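Local coordinates for SusD family protein (Bacteroides uniformis, PDB 7KV1) that probably binds beta-glucans at the cell surface of a gut bacterium, as a SusD-like surface glycan-binding protein, at residues I73-V84 and N94-E102; A505-A513 and P521-K529. All coordinates share one frame; numbering follows the deposited sequence.

Interaction 1. Residues I73-V84 and N94-E102; sequences IDGEIMGDNFWV and NWHMLFNYE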
loop_
_atom_site.group_PDB
_atom_site.type_symbol
_atom_site.label_atom_id
_atom_site.label_comp_id
_atom_site.label_asym_id
_atom_site.label_seq_id
_atom_site.Cartn_x
_atom_site.Cartn_y
_atom_site.Cartn_z
ATOM N N ILE A 73 -5.565 5.537 -1.341
ATOM C CA ILE A 73 -5.746 7.013 -1.344
ATOM C C ILE A 73 -4.594 7.611 -0.516
ATOM O O ILE A 73 -3.920 8.528 -1.009
ATOM C CB ILE A 73 -7.140 7.458 -0.844
ATOM C CG1 ILE A 73 -8.246 6.998 -1.800
ATOM C CG2 ILE A 73 -7.158 8.953 -0.634
ATOM C CD1 ILE A 73 -9.638 7.206 -1.266
ATOM N N ASP A 74 -4.371 7.097 0.686
ATOM C CA ASP A 74 -3.345 7.648 1.618
ATOM C C ASP A 74 -1.966 7.553 0.947
ATOM O O ASP A 74 -1.171 8.522 1.058
ATOM C CB ASP A 74 -3.397 6.936 2.971
ATOM C CG ASP A 74 -4.683 7.131 3.770
ATOM O OD1 ASP A 74 -5.528 7.991 3.378
ATOM O OD2 ASP A 74 -4.830 6.444 4.789
ATOM N N GLY A 75 -1.701 6.459 0.216
ATOM C CA GLY A 75 -0.420 6.244 -0.465
ATOM C C GLY A 75 -0.298 7.013 -1.776
ATOM O O GLY A 75 0.822 7.066 -2.333
ATOM N N GLU A 76 -1.373 7.621 -2.287
ATOM C CA GLU A 76 -1.335 8.250 -3.630
ATOM C C GLU A 76 -1.365 9.778 -3.485
ATOM O O GLU A 76 -0.702 10.459 -4.285
ATOM C CB GLU A 76 -2.481 7.733 -4.508
ATOM C CG GLU A 76 -2.353 6.290 -4.943
ATOM C CD GLU A 76 -1.474 6.052 -6.156
ATOM O OE1 GLU A 76 -0.956 7.033 -6.717
ATOM O OE2 GLU A 76 -1.263 4.885 -6.489
ATOM N N ILE A 77 -2.103 10.325 -2.528
ATOM C CA ILE A 77 -2.409 11.786 -2.532
ATOM C C ILE A 77 -1.140 12.633 -2.444
ATOM O O ILE A 77 -1.189 13.772 -2.912
ATOM C CB ILE A 77 -3.454 12.200 -1.483
ATOM C CG1 ILE A 77 -3.099 11.772 -0.052
ATOM C CG2 ILE A 77 -4.833 11.690 -1.920
ATOM C CD1 ILE A 77 -4.001 12.411 1.015
ATOM N N MET A 78 -0.050 12.153 -1.864
ATOM C CA MET A 78 1.160 12.995 -1.712
ATOM C C MET A 78 2.060 12.817 -2.933
ATOM O O MET A 78 3.040 13.580 -3.059
ATOM C CB MET A 78 1.870 12.679 -0.390
ATOM C CG MET A 78 1.020 13.123 0.781
ATOM S SD MET A 78 1.741 12.795 2.384
ATOM C CE MET A 78 1.395 11.042 2.580
ATOM N N GLY A 79 1.629 11.961 -3.877
ATOM C CA GLY A 79 2.363 11.626 -5.102
ATOM C C GLY A 79 1.908 12.456 -6.284
ATOM O O GLY A 79 1.378 13.520 -6.057
ATOM N N ASP A 80 2.065 11.934 -7.491
ATOM C CA ASP A 80 1.850 12.690 -8.751
ATOM C C ASP A 80 0.889 11.972 -9.691
ATOM O O ASP A 80 0.802 12.453 -10.807
ATOM C CB ASP A 80 3.175 13.014 -9.452
ATOM C CG ASP A 80 4.006 11.792 -9.809
ATOM O OD1 ASP A 80 3.650 10.621 -9.337
ATOM O OD2 ASP A 80 4.998 12.011 -10.551
ATOM N N ASN A 81 0.154 10.943 -9.248
ATOM C CA ASN A 81 -0.739 10.185 -10.175
ATOM C C ASN A 81 -2.146 10.826 -10.249
ATOM O O ASN A 81 -2.818 10.711 -11.323
ATOM C CB ASN A 81 -0.898 8.726 -9.776
ATOM C CG ASN A 81 0.282 7.855 -10.155
ATOM O OD1 ASN A 81 0.964 8.137 -11.150
ATOM N ND2 ASN A 81 0.520 6.822 -9.351
ATOM N N PHE A 82 -2.608 11.415 -9.153
ATOM C CA PHE A 82 -4.037 11.796 -8.969
ATOM C C PHE A 82 -4.136 13.235 -8.487
ATOM O O PHE A 82 -3.195 13.767 -7.910
ATOM C CB PHE A 82 -4.710 10.903 -7.924
ATOM C CG PHE A 82 -4.832 9.472 -8.375
ATOM C CD1 PHE A 82 -5.917 9.076 -9.155
ATOM C CD2 PHE A 82 -3.806 8.563 -8.128
ATOM C CE1 PHE A 82 -6.002 7.780 -9.630
ATOM C CE2 PHE A 82 -3.924 7.256 -8.570
ATOM C CZ PHE A 82 -5.003 6.870 -9.338
ATOM N N TRP A 83 -5.332 13.795 -8.607
ATOM C CA TRP A 83 -5.757 14.958 -7.805
ATOM C C TRP A 83 -6.568 14.394 -6.634
ATOM O O TRP A 83 -7.010 13.227 -6.702
ATOM C CB TRP A 83 -6.565 15.938 -8.656
ATOM C CG TRP A 83 -5.925 16.394 -9.923
ATOM C CD1 TRP A 83 -6.428 16.233 -11.173
ATOM C CD2 TRP A 83 -4.687 17.131 -10.067
ATOM N NE1 TRP A 83 -5.608 16.829 -12.083
ATOM C CE2 TRP A 83 -4.517 17.366 -11.453
ATOM C CE3 TRP A 83 -3.695 17.573 -9.181
ATOM C CZ2 TRP A 83 -3.407 18.026 -11.978
ATOM C CZ3 TRP A 83 -2.602 18.246 -9.691
ATOM C CH2 TRP A 83 -2.466 18.474 -11.071
ATOM N N VAL A 84 -6.734 15.170 -5.583
ATOM C CA VAL A 84 -7.526 14.736 -4.409
ATOM C C VAL A 84 -9.015 14.723 -4.795
ATOM O O VAL A 84 -9.682 13.729 -4.466
ATOM C CB VAL A 84 -7.238 15.617 -3.190
ATOM C CG1 VAL A 84 -8.199 15.317 -2.048
ATOM C CG2 VAL A 84 -5.805 15.386 -2.742
ATOM N N ASN A 94 -8.071 17.570 5.041
ATOM C CA ASN A 94 -6.781 16.958 5.484
ATOM C C ASN A 94 -6.076 16.377 4.257
ATOM O O ASN A 94 -4.852 16.605 4.110
ATOM C CB ASN A 94 -6.979 15.945 6.612
ATOM C CG ASN A 94 -7.872 14.786 6.246
ATOM O OD1 ASN A 94 -8.844 14.964 5.515
ATOM N ND2 ASN A 94 -7.480 13.588 6.658
ATOM N N TRP A 95 -6.813 15.701 3.370
ATOM C CA TRP A 95 -6.218 15.116 2.140
ATOM C C TRP A 95 -5.688 16.237 1.237
ATOM O O TRP A 95 -4.534 16.104 0.748
ATOM C CB TRP A 95 -7.185 14.236 1.371
ATOM C CG TRP A 95 -7.607 12.976 2.051
ATOM C CD1 TRP A 95 -7.148 12.436 3.218
ATOM C CD2 TRP A 95 -8.665 12.122 1.587
ATOM N NE1 TRP A 95 -7.828 11.272 3.496
ATOM C CE2 TRP A 95 -8.745 11.043 2.490
ATOM C CE3 TRP A 95 -9.495 12.138 0.462
ATOM C CZ2 TRP A 95 -9.685 10.027 2.333
ATOM C CZ3 TRP A 95 -10.420 11.126 0.311
ATOM C CH2 TRP A 95 -10.487 10.071 1.215
ATOM N N HIS A 96 -6.459 17.318 1.038
ATOM C CA HIS A 96 -6.008 18.464 0.206
ATOM C C HIS A 96 -4.729 19.052 0.810
ATOM O O HIS A 96 -3.820 19.400 0.053
ATOM C CB HIS A 96 -7.102 19.513 0.043
ATOM C CG HIS A 96 -8.198 19.043 -0.855
ATOM N ND1 HIS A 96 -8.086 19.087 -2.228
ATOM C CD2 HIS A 96 -9.371 18.453 -0.598
ATOM C CE1 HIS A 96 -9.171 18.588 -2.777
ATOM N NE2 HIS A 96 -9.963 18.175 -1.816
ATOM N N MET A 97 -4.660 19.179 2.116
ATOM C CA MET A 97 -3.490 19.827 2.769
ATOM C C MET A 97 -2.241 18.905 2.701
ATOM O O MET A 97 -1.158 19.428 2.501
ATOM C CB MET A 97 -3.851 20.235 4.196
ATOM C CG MET A 97 -4.824 21.423 4.189
ATOM S SD MET A 97 -5.408 21.899 5.809
ATOM C CE MET A 97 -3.960 22.765 6.403
ATOM N N LEU A 98 -2.394 17.599 2.859
ATOM C CA LEU A 98 -1.306 16.600 2.712
ATOM C C LEU A 98 -0.783 16.675 1.285
ATOM O O LEU A 98 0.438 16.679 1.089
ATOM C CB LEU A 98 -1.861 15.209 3.049
ATOM C CG LEU A 98 -2.064 14.982 4.551
ATOM C CD1 LEU A 98 -3.081 13.898 4.821
ATOM C CD2 LEU A 98 -0.731 14.668 5.227
ATOM N N PHE A 99 -1.689 16.736 0.320
ATOM C CA PHE A 99 -1.372 16.780 -1.121
ATOM C C PHE A 99 -0.455 17.966 -1.408
ATOM O O PHE A 99 0.459 17.840 -2.250
ATOM C CB PHE A 99 -2.658 16.824 -1.945
ATOM C CG PHE A 99 -2.472 17.327 -3.352
ATOM C CD1 PHE A 99 -2.500 18.686 -3.601
ATOM C CD2 PHE A 99 -2.250 16.467 -4.405
ATOM C CE1 PHE A 99 -2.338 19.171 -4.879
ATOM C CE2 PHE A 99 -2.051 16.958 -5.689
ATOM C CZ PHE A 99 -2.114 18.302 -5.918
ATOM N N ASN A 100 -0.674 19.074 -0.718
ATOM C CA ASN A 100 0.093 20.321 -0.938
ATOM C C ASN A 100 1.204 20.524 0.102
ATOM O O ASN A 100 1.726 21.662 0.158
ATOM C CB ASN A 100 -0.857 21.502 -0.969
ATOM C CG ASN A 100 -0.256 22.654 -1.736
ATOM O OD1 ASN A 100 0.581 22.447 -2.623
ATOM N ND2 ASN A 100 -0.609 23.848 -1.310
ATOM N N TYR A 101 1.524 19.511 0.924
ATOM C CA TYR A 101 2.652 19.569 1.911
ATOM C C TYR A 101 2.423 20.689 2.910
ATOM O O TYR A 101 3.404 21.326 3.354
ATOM C CB TYR A 101 4.000 19.709 1.194
ATOM C CG TYR A 101 4.089 18.738 0.044
ATOM C CD1 TYR A 101 3.772 17.394 0.213
ATOM C CD2 TYR A 101 4.350 19.178 -1.232
ATOM C CE1 TYR A 101 3.787 16.505 -0.844
ATOM C CE2 TYR A 101 4.370 18.295 -2.296
ATOM C CZ TYR A 101 4.093 16.954 -2.107
ATOM O OH TYR A 101 4.047 16.141 -3.212
ATOM N N GLU A 102 1.159 20.849 3.311
ATOM C CA GLU A 102 0.694 21.911 4.236
ATOM C C GLU A 102 -0.186 21.292 5.314
ATOM O O GLU A 102 -0.968 22.044 5.910
ATOM C CB GLU A 102 -0.148 22.963 3.525
ATOM C CG GLU A 102 0.627 23.827 2.606
ATOM C CD GLU A 102 -0.230 24.955 2.055
ATOM O OE1 GLU A 102 -1.478 24.788 2.067
ATOM O OE2 GLU A 102 0.374 25.988 1.593
#

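Interaction 2. Residues A505-A513 and P521-K529; sequences AKKKYIPIA and PALVQNAYK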
loop_
_atom_site.group_PDB
_atom_site.type_symbol
_atom_site.label_atom_id
_atom_site.label_comp_id
_atom_site.label_asym_id
_atom_site.label_seq_id
_atom_site.Cartn_x
_atom_site.Cartn_y
_atom_site.Cartn_z
ATOM N N ALA A 505 12.502 17.250 2.348
ATOM C CA ALA A 505 12.752 16.155 3.311
ATOM C C ALA A 505 11.918 16.331 4.573
ATOM O O ALA A 505 11.522 15.335 5.177
ATOM C CB ALA A 505 14.249 16.129 3.618
ATOM N N LYS A 506 11.654 17.563 4.993
ATOM C CA LYS A 506 10.859 17.767 6.233
ATOM C C LYS A 506 9.398 17.307 6.050
ATOM O O LYS A 506 8.724 17.175 7.041
ATOM C CB LYS A 506 10.917 19.226 6.666
ATOM C CG LYS A 506 10.262 20.232 5.749
ATOM C CD LYS A 506 10.410 21.627 6.351
ATOM C CE LYS A 506 9.871 22.707 5.450
ATOM N NZ LYS A 506 9.834 23.978 6.204
ATOM N N LYS A 507 8.939 17.078 4.826
ATOM C CA LYS A 507 7.560 16.611 4.536
ATOM C C LYS A 507 7.495 15.077 4.585
ATOM O O LYS A 507 6.422 14.537 4.378
ATOM C CB LYS A 507 7.108 17.142 3.172
ATOM C CG LYS A 507 7.198 18.659 3.011
ATOM C CD LYS A 507 6.438 19.426 4.081
ATOM C CE LYS A 507 6.458 20.942 3.898
ATOM N NZ LYS A 507 5.633 21.589 4.945
ATOM N N LYS A 508 8.615 14.399 4.815
ATOM C CA LYS A 508 8.703 12.923 4.815
ATOM C C LYS A 508 7.908 12.278 5.943
ATOM O O LYS A 508 7.467 11.138 5.752
ATOM C CB LYS A 508 10.159 12.488 4.963
ATOM C CG LYS A 508 10.371 10.997 4.789
ATOM C CD LYS A 508 11.818 10.643 4.467
ATOM C CE LYS A 508 12.005 9.148 4.404
ATOM N NZ LYS A 508 13.371 8.790 3.936
ATOM N N TYR A 509 7.741 12.949 7.071
ATOM C CA TYR A 509 6.973 12.447 8.241
ATOM C C TYR A 509 5.834 13.429 8.488
ATOM O O TYR A 509 6.115 14.586 8.803
ATOM C CB TYR A 509 7.891 12.283 9.454
ATOM C CG TYR A 509 9.127 11.484 9.133
ATOM C CD1 TYR A 509 9.013 10.169 8.718
ATOM C CD2 TYR A 509 10.388 12.036 9.210
ATOM C CE1 TYR A 509 10.122 9.411 8.395
ATOM C CE2 TYR A 509 11.507 11.300 8.868
ATOM C CZ TYR A 509 11.374 9.975 8.493
ATOM O OH TYR A 509 12.471 9.240 8.126
ATOM N N ILE A 510 4.594 12.998 8.277
ATOM C CA ILE A 510 3.420 13.910 8.366
ATOM C C ILE A 510 3.177 14.259 9.837
ATOM O O ILE A 510 3.624 13.575 10.754
ATOM C CB ILE A 510 2.197 13.286 7.666
ATOM C CG1 ILE A 510 1.669 12.088 8.451
ATOM C CG2 ILE A 510 2.562 12.936 6.231
ATOM C CD1 ILE A 510 0.424 11.488 7.898
ATOM N N PRO A 511 2.431 15.344 10.111
ATOM C CA PRO A 511 2.089 15.703 11.494
ATOM C C PRO A 511 1.367 14.588 12.278
ATOM O O PRO A 511 0.493 13.916 11.753
ATOM C CB PRO A 511 1.170 16.928 11.307
ATOM C CG PRO A 511 1.596 17.491 9.970
ATOM C CD PRO A 511 1.867 16.262 9.124
ATOM N N ILE A 512 1.712 14.466 13.557
ATOM C CA ILE A 512 0.945 13.681 14.562
ATOM C C ILE A 512 -0.288 14.522 14.927
ATOM O O ILE A 512 -0.152 15.776 15.037
ATOM C CB ILE A 512 1.849 13.358 15.756
ATOM C CG1 ILE A 512 3.075 12.534 15.314
ATOM C CG2 ILE A 512 1.087 12.653 16.849
ATOM C CD1 ILE A 512 4.140 12.402 16.394
ATOM N N ALA A 513 -1.440 13.875 15.096
ATOM C CA ALA A 513 -2.727 14.548 15.375
ATOM C C ALA A 513 -2.672 15.197 16.763
ATOM O O ALA A 513 -2.129 14.601 17.706
ATOM C CB ALA A 513 -3.882 13.599 15.237
ATOM N N PRO A 521 1.924 13.892 26.865
ATOM C CA PRO A 521 2.764 15.087 26.841
ATOM C C PRO A 521 4.232 14.780 26.513
ATOM O O PRO A 521 5.013 15.704 26.273
ATOM C CB PRO A 521 2.578 15.646 28.267
ATOM C CG PRO A 521 2.276 14.417 29.110
ATOM C CD PRO A 521 1.445 13.534 28.211
ATOM N N ALA A 522 4.613 13.503 26.489
ATOM C CA ALA A 522 5.999 13.085 26.157
ATOM C C ALA A 522 6.227 13.110 24.636
ATOM O O ALA A 522 7.395 13.188 24.220
ATOM C CB ALA A 522 6.302 11.705 26.758
ATOM N N LEU A 523 5.169 13.014 23.820
ATOM C CA LEU A 523 5.299 12.963 22.337
ATOM C C LEU A 523 5.846 14.281 21.817
ATOM O O LEU A 523 5.306 15.339 22.217
ATOM C CB LEU A 523 3.949 12.763 21.662
ATOM C CG LEU A 523 3.482 11.336 21.428
ATOM C CD1 LEU A 523 2.195 11.386 20.636
ATOM C CD2 LEU A 523 4.522 10.491 20.701
ATOM N N VAL A 524 6.806 14.218 20.904
ATOM C CA VAL A 524 7.319 15.421 20.209
ATOM C C VAL A 524 6.759 15.445 18.783
ATOM O O VAL A 524 6.855 14.431 18.081
ATOM C CB VAL A 524 8.853 15.461 20.239
ATOM C CG1 VAL A 524 9.382 16.681 19.498
ATOM C CG2 VAL A 524 9.370 15.439 21.672
ATOM N N GLN A 525 6.235 16.597 18.363
ATOM C CA GLN A 525 5.650 16.786 17.009
ATOM C C GLN A 525 6.782 16.657 15.987
ATOM O O GLN A 525 7.913 17.104 16.262
ATOM C CB GLN A 525 4.963 18.148 16.877
ATOM C CG GLN A 525 4.340 18.398 15.506
ATOM C CD GLN A 525 3.317 17.352 15.126
ATOM O OE1 GLN A 525 3.675 16.237 14.729
ATOM N NE2 GLN A 525 2.039 17.695 15.267
ATOM N N ASN A 526 6.491 16.081 14.822
ATOM C CA ASN A 526 7.438 16.060 13.691
ATOM C C ASN A 526 7.683 17.502 13.247
ATOM O O ASN A 526 6.718 18.283 13.295
ATOM C CB ASN A 526 6.862 15.244 12.533
ATOM C CG ASN A 526 6.877 13.766 12.853
ATOM O OD1 ASN A 526 7.742 13.348 13.592
ATOM N ND2 ASN A 526 5.932 12.986 12.337
ATOM N N ALA A 527 8.901 17.823 12.827
ATOM C CA ALA A 527 9.308 19.157 12.309
ATOM C C ALA A 527 8.931 19.241 10.818
ATOM O O ALA A 527 9.832 19.289 9.979
ATOM C CB ALA A 527 10.797 19.380 12.537
ATOM N N TYR A 528 7.629 19.259 10.510
ATOM C CA TYR A 528 7.060 19.177 9.139
ATOM C C TYR A 528 6.890 20.584 8.563
ATOM O O TYR A 528 7.167 20.785 7.346
ATOM C CB TYR A 528 5.771 18.362 9.196
ATOM C CG TYR A 528 4.900 18.355 7.968
ATOM C CD1 TYR A 528 4.003 19.384 7.718
ATOM C CD2 TYR A 528 4.893 17.269 7.097
ATOM C CE1 TYR A 528 3.166 19.370 6.611
ATOM C CE2 TYR A 528 4.068 17.247 5.985
ATOM C CZ TYR A 528 3.173 18.281 5.763
ATOM O OH TYR A 528 2.310 18.274 4.711
ATOM N N LYS A 529 6.503 21.534 9.429
ATOM C CA LYS A 529 6.058 22.900 9.055
ATOM C C LYS A 529 7.218 23.672 8.417
ATOM O O LYS A 529 7.022 24.417 7.441
ATOM C CB LYS A 529 5.560 23.669 10.284
ATOM C CG LYS A 529 5.020 25.061 9.976
ATOM C CD LYS A 529 4.224 25.691 11.121
ATOM C CE LYS A 529 3.609 27.028 10.745
ATOM N NZ LYS A 529 3.077 27.757 11.929
ATOM O OXT LYS A 529 8.367 23.565 8.879
#

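Interaction 1. Residues I73-V84 and N94-E102
W95, F99 and V84 have the largest shares of this contact, with V84 filling the angle between side chains on successive turns of helix 93-99. CG1 of V84, anti to the backbone N (chi1 171°), reaches over the middle of the H96 ring in a CH-pi contact, 3.5 Å from the ring centroid. The same methyl lies near the plane of the W95 indole at its edge, while V84 CG2 packs 3.6 Å from F99 CB. A beta-branched valine suits this place because its two short methyls face different neighbours.

W95 spreads its large flat ring against helix 71-76 and what follows it. I73 CG2 stands almost on the normal of its six-membered ring, 3.8 Å from the centroid. At the inner end of the side chain, I77 CD1 touches W95 CB at 3.7 Å and also reaches the L98 side chain. The branched isoleucines thus offer methyls to both ends of the tryptophan.

F99 meets a polar atom as well as apolar ones. I77 O lies near the plane of its ring, 3.3 Å from CD2, so that the weakly positive C-H edge faces the carbonyl. At the far end F99 CZ comes in near the plane of the W83 indole, 3.7 Å from CE3.

One hydrogen bond joins the segments: Y101 OH donates to M78 O at 2.8 Å, approaching at a C=O...O angle of 149° and tilted from the carbonyl plane. R499 spans the same seam, reaching G79 O and F99 O with its two terminal nitrogens. Y101, with positive phi, is the C-prime residue of the Schellman motif that ends helix 93-99, in a buried helix-to-loop packing within the N-terminal, TPR-related part of this SusD-like protein.

Interaction 2. Residues A505-A513 and P521-K529
In the C-terminal loop region of this SusD-like fold, where the loops on either side of helix 514-519 run alongside each other, the side-chain amide of Q525 pairs with both the N-H and the C=O of I512, as a peptide group would. I512 N donates to Q525 OE1 (2.9 Å), while Q525 NE2 returns a bond to I512 O (2.9 Å); both lie in the carbonyl plane of the acceptor. A bend at chi2 (58°) folds the glutamine back, and OE1 also takes N526 N at 2.8 Å. A leucine in its place would probably leave I512 N and O without these mates and N526 N without its acceptor.

Beside it, N526 ND2 donates to I510 O (2.9 Å), which lies in its amide plane. The Y528 ring is clasped between two residues: P511 CD sits over the centre of one face, 3.8 Å from the centroid, and the K507 chain crosses the other. There the lysine's CD makes a CH-pi contact and NZ a cation-pi interaction, 4.1 Å from the centroid. A long cationic chain suits this face, since K507 NZ also bonds Y528 O (3.0 Å) from above the carbonyl plane, with Y101 as its second partner. At the chain end, the extended K506 forms a salt bridge with the terminal carboxylate, NZ to K529 OXT at 3.1 Å.

Farther out, A103 N hydrogen-bonds Y528 OH, and the N526 amide is positioned by ND2 to F163 O and OD1 to N165 ND2.

From the N terminus, helix 71-76 leads into interaction 1, which closes a short excursion when helix 93-99 packs back on the segment just before it. Some four hundred residues later interaction 2 closes the last loop of the chain, the one that contains helix 514-519. The two loops follow in series, neither nesting nor crossing, with centres about 17 Å apart. They nevertheless touch: K507 NZ lies 2.8 Å from Y101 O, and L98 CD2 packs on I510 CG2. T500 and N501, shortly before 505-513, also bond N100, so the C-terminal part of the SusD homology region is fastened to the N-terminal region, which belongs to the family named Starch-binding associating with outer membrane.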